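Local coordinates for uncharacterized protein (Sinorhizobium meliloti, PDB 4DNH), which is of unknown function but has a TIM-barrel fold and is probably related to dihydrodipicolinate synthase, at residues R97-I100 and R101-A105; P371-A374 and T375-R379. All coordinates share one frame; numbering follows the deposited sequence.

Both contacts run along a little over two turns of one helix, and they lie in very different parts of the molecule. Interaction 1 comes first along the chain, in the middle of helix 93-108, which links strands 77-80 and 115-119 in one beta-alpha-beta unit of the eight-stranded parallel barrel. Interaction 2 follows much later, at the start of helix 371-384, the last helix of the chain. The centres of interactions 1 and 2 are about 32 Å apart; the nearest atoms of interactions 1 and 2 are about 19 Å apart. Interaction 1 thus belongs to the layer of helices around the barrel, whereas the side chains of interaction 2 pack on helix 352-364 and on strand 4-9 of the N-terminal hairpin.

Interaction 1: R97-I100 and R101-A105; sequences RELI and RRSLA
The carboxylate of Glu98 is shared by two guanidinium groups, of Arg101 and Arg102, in a small salt-bridge network on one side of the helix. Arg101 lies alongside Glu98, its guanidinium nearly parallel to the carboxylate (18°) but stepped from it, with Glu98 OE2 at the guanidinium edge, 2.9 Å from Arg101 NH1; a weak hydrogen bond also joins NH1 to OE1. Arg102 comes in differently. Glu98 OE2 lies at the edge of its guanidinium too, but the plane stands 79° from that of the carboxylate, and Arg102 NE reaches Glu98 OE2 at 2.9 Å from above the carboxylate plane, with NH2 adding a weaker bond to the same oxygen. Glu98 carries CG anti to its backbone N and then bends at chi2 (69°), which turns the carboxylate along the helix towards both arginines. A leucine in place of Arg102 would probably cost Glu98 OE2 one of its two cationic partners and leave the carboxylate held by Arg101 alone within this part of helix 93-108.

The backbone is regular: Arg102 N bonds to Glu98 O at 2.9 Å, and Leu104 N to Ile100 O at 3.0 Å. On the inner side Ile100 CG2 meets Leu104 CD1 at 3.7 Å, the two chains side by side. Ile100 and Leu104 continue onto Cys117 of strand 115-119, while Ser103 OG hydrogen-bonds to Glu80 of strand 77-80. Towards helix 61-73, Leu99 packs on Thr64 and Arg102 makes a cation-pi contact with Trp61, joining a barrel helix to both its own strands and a neighbouring helix.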
ATOM      1  N   ARG A  97     -10.451  -4.969  11.456  1.00 40.93           N
ATOM      2  CA  ARG A  97     -11.797  -4.452  11.686  1.00 40.42           C
ATOM      3  C   ARG A  97     -11.754  -3.241  12.638  1.00 41.22           C
ATOM      4  O   ARG A  97     -12.392  -2.216  12.390  1.00 41.67           O
ATOM      5  CB  ARG A  97     -12.671  -5.567  12.259  1.00 40.90           C
ATOM      6  CG  ARG A  97     -14.142  -5.219  12.391  1.00 43.31           C
ATOM      7  CD  ARG A  97     -14.855  -6.156  13.350  1.00 47.42           C
ATOM      8  NE  ARG A  97     -16.280  -5.834  13.423  1.00 55.96           N
ATOM      9  CZ  ARG A  97     -17.273  -6.687  13.170  1.00 61.90           C
ATOM     10  NH1 ARG A  97     -17.015  -7.953  12.844  1.00 63.07           N
ATOM     11  NH2 ARG A  97     -18.532  -6.272  13.255  1.00 62.38           N
ATOM     12  N   GLU A  98     -10.966  -3.337  13.703  1.00 41.33           N
ATOM     13  CA  GLU A  98     -10.869  -2.235  14.651  1.00 43.21           C
ATOM     14  C   GLU A  98     -10.207  -1.020  14.009  1.00 42.38           C
ATOM     15  O   GLU A  98     -10.641   0.105  14.216  1.00 41.97           O
ATOM     16  CB  GLU A  98     -10.161  -2.683  15.928  1.00 47.60           C
ATOM     17  CG  GLU A  98      -9.990  -1.627  17.006  1.00 55.49           C
ATOM     18  CD  GLU A  98     -11.288  -1.185  17.674  1.00 65.95           C
ATOM     19  OE1 GLU A  98     -12.398  -1.465  17.150  1.00 64.46           O
ATOM     20  OE2 GLU A  98     -11.186  -0.533  18.743  1.00 70.88           O
ATOM     21  N   LEU A  99      -9.194  -1.250  13.180  1.00 42.54           N
ATOM     22  CA  LEU A  99      -8.491  -0.143  12.528  1.00 40.97           C
ATOM     23  C   LEU A  99      -9.424   0.553  11.545  1.00 41.16           C
ATOM     24  O   LEU A  99      -9.494   1.782  11.487  1.00 43.13           O
ATOM     25  CB  LEU A  99      -7.241  -0.655  11.838  1.00 39.44           C
ATOM     26  CG  LEU A  99      -6.369   0.302  11.036  1.00 40.71           C
ATOM     27  CD1 LEU A  99      -6.035   1.571  11.811  1.00 41.80           C
ATOM     28  CD2 LEU A  99      -5.101  -0.442  10.633  1.00 39.43           C
ATOM     29  N   ILE A 100     -10.171  -0.250  10.806  1.00 39.73           N
ATOM     30  CA  ILE A 100     -11.191   0.254   9.913  1.00 41.38           C
ATOM     31  C   ILE A 100     -12.222   1.105  10.670  1.00 42.43           C
ATOM     32  O   ILE A 100     -12.507   2.220  10.273  1.00 42.58           O
ATOM     33  CB  ILE A 100     -11.835  -0.893   9.102  1.00 40.92           C
ATOM     34  CG1 ILE A 100     -10.805  -1.442   8.095  1.00 39.20           C
ATOM     35  CG2 ILE A 100     -13.107  -0.411   8.411  1.00 41.48           C
ATOM     36  CD1 ILE A 100     -11.250  -2.655   7.301  1.00 38.68           C
ATOM     37  N   ARG A 101     -12.736   0.585  11.777  1.00 44.71           N
ATOM     38  CA  ARG A 101     -13.692   1.304  12.629  1.00 44.98           C
ATOM     39  C   ARG A 101     -13.163   2.661  13.137  1.00 42.99           C
ATOM     40  O   ARG A 101     -13.829   3.682  12.972  1.00 41.32           O
ATOM     41  CB  ARG A 101     -14.124   0.407  13.791  1.00 45.43           C
ATOM     42  CG  ARG A 101     -15.181   1.001  14.702  1.00 46.83           C
ATOM     43  CD  ARG A 101     -15.166   0.309  16.054  1.00 51.64           C
ATOM     44  NE  ARG A 101     -15.484   1.274  17.102  1.00 62.17           N
ATOM     45  CZ  ARG A 101     -14.643   1.710  18.040  1.00 62.75           C
ATOM     46  NH1 ARG A 101     -13.402   1.250  18.119  1.00 59.82           N
ATOM     47  NH2 ARG A 101     -15.065   2.601  18.923  1.00 64.70           N
ATOM     48  N   ARG A 102     -11.975   2.675  13.739  1.00 43.08           N
ATOM     49  CA  ARG A 102     -11.354   3.936  14.192  1.00 43.06           C
ATOM     50  C   ARG A 102     -11.116   4.926  13.046  1.00 44.57           C
ATOM     51  O   ARG A 102     -11.472   6.098  13.162  1.00 46.89           O
ATOM     52  CB  ARG A 102     -10.024   3.690  14.888  1.00 42.57           C
ATOM     53  CG  ARG A 102     -10.028   2.528  15.843  1.00 47.37           C
ATOM     54  CD  ARG A 102     -10.272   2.984  17.245  1.00 53.93           C
ATOM     55  NE  ARG A 102      -9.840   1.970  18.200  1.00 57.02           N
ATOM     56  CZ  ARG A 102      -9.220   2.245  19.342  1.00 52.68           C
ATOM     57  NH1 ARG A 102      -8.928   3.507  19.660  1.00 46.60           N
ATOM     58  NH2 ARG A 102      -8.881   1.252  20.154  1.00 53.50           N
ATOM     59  N   SER A 103     -10.514   4.459  11.947  1.00 42.46           N
ATOM     60  CA  SER A 103     -10.226   5.329  10.797  1.00 42.96           C
ATOM     61  C   SER A 103     -11.467   5.967  10.154  1.00 44.61           C
ATOM     62  O   SER A 103     -11.458   7.164   9.852  1.00 45.79           O
ATOM     63  CB  SER A 103      -9.405   4.597   9.746  1.00 42.68           C
ATOM     64  OG  SER A 103      -8.052   4.557  10.142  1.00 43.61           O
ATOM     65  N   LEU A 104     -12.524   5.178   9.962  1.00 43.70           N
ATOM     66  CA  LEU A 104     -13.795   5.718   9.481  1.00 46.16           C
ATOM     67  C   LEU A 104     -14.283   6.826  10.399  1.00 48.93           C
ATOM     68  O   LEU A 104     -14.685   7.893   9.925  1.00 50.44           O
ATOM     69  CB  LEU A 104     -14.848   4.614   9.279  1.00 45.14           C
ATOM     70  CG  LEU A 104     -14.514   3.696   8.080  1.00 43.64           C
ATOM     71  CD1 LEU A 104     -15.381   2.451   8.046  1.00 42.76           C
ATOM     72  CD2 LEU A 104     -14.598   4.437   6.746  1.00 42.84           C
ATOM     73  N   ALA A 105     -14.194   6.594  11.711  1.00 48.09           N
ATOM     74  CA  ALA A 105     -14.620   7.592  12.693  1.00 45.20           C
ATOM     75  C   ALA A 105     -13.758   8.840  12.609  1.00 44.10           C
ATOM     76  O   ALA A 105     -14.278   9.937  12.720  1.00 44.24           O
ATOM     77  CB  ALA A 105     -14.621   7.023  14.102  1.00 43.04           C
TER

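Interaction 2: P371-A374 and T375-R379; sequences PELA and TARMR
Thr375 grips Pro371 O twice, and these two hydrogen bonds set the polar character of this first turn of the helix. Thr375 N donates to Pro371 O at 2.8 Å and the hydroxyl OG1 at 2.9 Å, the two arriving from opposite faces of the carbonyl plane. With chi1 at -63°, OG1 sits beside its own backbone N and so folds back along the helix to that oxygen. The remaining backbone bonds are ordinary i to i+4 ones, such as Arg377 N to Leu373 O at 2.9 Å and the selenomethionine Met378 N to Ala374 O.

The other side-chain contact is van der Waals: Leu373 lies alongside Arg377, the two pointing the same way. Leu373 CD1 is 3.7 Å from Arg377 NE and 4.0 Å from Arg377 CD.

Chemically, then, the threonine hydroxyl finds an acceptor for its proton within the helix, which suits a side chain packed against Phe359 and Ile5, whereas the buried arginine lays its CD-NE end beside Leu373, pairs its charge with Asp338 and gives further N-H groups to the carbonyls of Gln337 and Tyr332.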
ATOM      1  N   PRO A 371      16.242  16.309   7.765  1.00 56.17           N
ATOM      2  CA  PRO A 371      17.544  15.655   7.586  1.00 55.51           C
ATOM      3  C   PRO A 371      18.364  15.499   8.860  1.00 54.86           C
ATOM      4  O   PRO A 371      18.935  14.436   9.078  1.00 55.47           O
ATOM      5  CB  PRO A 371      18.258  16.565   6.582  1.00 55.88           C
ATOM      6  CG  PRO A 371      17.153  17.154   5.787  1.00 54.35           C
ATOM      7  CD  PRO A 371      16.038  17.379   6.770  1.00 56.16           C
ATOM      8  N   GLU A 372      18.415  16.529   9.695  1.00 57.54           N
ATOM      9  CA  GLU A 372      19.127  16.437  10.976  1.00 61.59           C
ATOM     10  C   GLU A 372      18.557  15.366  11.922  1.00 56.37           C
ATOM     11  O   GLU A 372      19.308  14.577  12.496  1.00 54.47           O
ATOM     12  CB  GLU A 372      19.207  17.804  11.650  1.00 71.33           C
ATOM     13  CG  GLU A 372      20.330  18.663  11.082  1.00 86.16           C
ATOM     14  CD  GLU A 372      20.230  20.128  11.463  1.00101.57           C
ATOM     15  OE1 GLU A 372      19.505  20.461  12.428  1.00107.46           O
ATOM     16  OE2 GLU A 372      20.888  20.951  10.789  1.00107.89           O
ATOM     17  N   LEU A 373      17.231  15.331  12.059  1.00 53.72           N
ATOM     18  CA  LEU A 373      16.558  14.291  12.829  1.00 50.77           C
ATOM     19  C   LEU A 373      16.764  12.901  12.198  1.00 49.37           C
ATOM     20  O   LEU A 373      17.115  11.940  12.903  1.00 48.79           O
ATOM     21  CB  LEU A 373      15.066  14.607  12.977  1.00 50.08           C
ATOM     22  CG  LEU A 373      14.188  13.610  13.757  1.00 50.99           C
ATOM     23  CD1 LEU A 373      14.542  13.548  15.248  1.00 51.21           C
ATOM     24  CD2 LEU A 373      12.713  13.931  13.550  1.00 49.14           C
ATOM     25  N   ALA A 374      16.567  12.801  10.882  1.00 45.46           N
ATOM     26  CA  ALA A 374      16.792  11.543  10.176  1.00 44.35           C
ATOM     27  C   ALA A 374      18.199  11.017  10.449  1.00 46.64           C
ATOM     28  O   ALA A 374      18.378   9.821  10.731  1.00 45.04           O
ATOM     29  CB  ALA A 374      16.568  11.708   8.689  1.00 42.87           C
ATOM     30  N   THR A 375      19.184  11.920  10.391  1.00 46.95           N
ATOM     31  CA  THR A 375      20.581  11.564  10.621  1.00 46.42           C
ATOM     32  C   THR A 375      20.825  11.088  12.041  1.00 48.37           C
ATOM     33  O   THR A 375      21.569  10.129  12.241  1.00 51.08           O
ATOM     34  CB  THR A 375      21.527  12.729  10.258  1.00 46.93           C
ATOM     35  OG1 THR A 375      21.389  13.000   8.866  1.00 47.72           O
ATOM     36  CG2 THR A 375      23.001  12.405  10.540  1.00 46.09           C
ATOM     37  N   ALA A 376      20.199  11.744  13.018  1.00 48.33           N
ATOM     38  CA  ALA A 376      20.363  11.363  14.426  1.00 48.11           C
ATOM     39  C   ALA A 376      19.777   9.980  14.668  1.00 48.81           C
ATOM     40  O   ALA A 376      20.383   9.140  15.330  1.00 52.39           O
ATOM     41  CB  ALA A 376      19.719  12.392  15.356  1.00 46.38           C
ATOM     42  N   ARG A 377      18.590   9.757  14.124  1.00 46.99           N
ATOM     43  CA  ARG A 377      17.935   8.465  14.216  1.00 45.83           C
ATOM     44  C   ARG A 377      18.710   7.339  13.542  1.00 47.14           C
ATOM     45  O   ARG A 377      18.841   6.258  14.129  1.00 48.32           O
ATOM     46  CB  ARG A 377      16.500   8.552  13.712  1.00 42.80           C
ATOM     47  CG  ARG A 377      15.567   8.834  14.859  1.00 42.86           C
ATOM     48  CD  ARG A 377      14.359   9.647  14.483  1.00 43.12           C
ATOM     49  NE  ARG A 377      13.647  10.015  15.711  1.00 44.40           N
ATOM     50  CZ  ARG A 377      12.388   9.700  15.975  1.00 44.82           C
ATOM     51  NH1 ARG A 377      11.659   9.025  15.087  1.00 43.28           N
ATOM     52  NH2 ARG A 377      11.852  10.079  17.121  1.00 47.01           N
HETATM   53  N   MSE A 378      19.253   7.600  12.350  1.00 45.64           N
HETATM   54  CA  MSE A 378      20.170   6.657  11.707  1.00 48.43           C
HETATM   55  C   MSE A 378      21.365   6.367  12.585  1.00 49.62           C
HETATM   56  O   MSE A 378      21.816   5.222  12.654  1.00 52.04           O
HETATM   57  CB  MSE A 378      20.625   7.145  10.333  1.00 53.07           C
HETATM   58  CG  MSE A 378      21.426   6.070   9.592  1.00 60.27           C
HETATM   59 SE   MSE A 378      20.309   4.687   8.717  1.00 69.94          SE
HETATM   60  CE  MSE A 378      21.225   3.102   9.433  1.00 61.43           C
ATOM     61  N   ARG A 379      21.890   7.387  13.261  1.00 49.17           N
ATOM     62  CA  ARG A 379      23.031   7.199  14.160  1.00 51.67           C
ATOM     63  C   ARG A 379      22.679   6.268  15.317  1.00 52.28           C
ATOM     64  O   ARG A 379      23.493   5.426  15.693  1.00 51.61           O
ATOM     65  CB  ARG A 379      23.551   8.532  14.694  1.00 53.03           C
ATOM     66  CG  ARG A 379      24.819   9.049  14.036  1.00 56.48           C
ATOM     67  CD  ARG A 379      24.627  10.505  13.619  1.00 60.58           C
ATOM     68  NE  ARG A 379      25.811  11.340  13.795  1.00 62.01           N
ATOM     69  CZ  ARG A 379      26.771  11.512  12.887  1.00 66.32           C
ATOM     70  NH1 ARG A 379      26.720  10.894  11.722  1.00 64.49           N
ATOM     71  NH2 ARG A 379      27.805  12.301  13.157  1.00 72.00           N
TER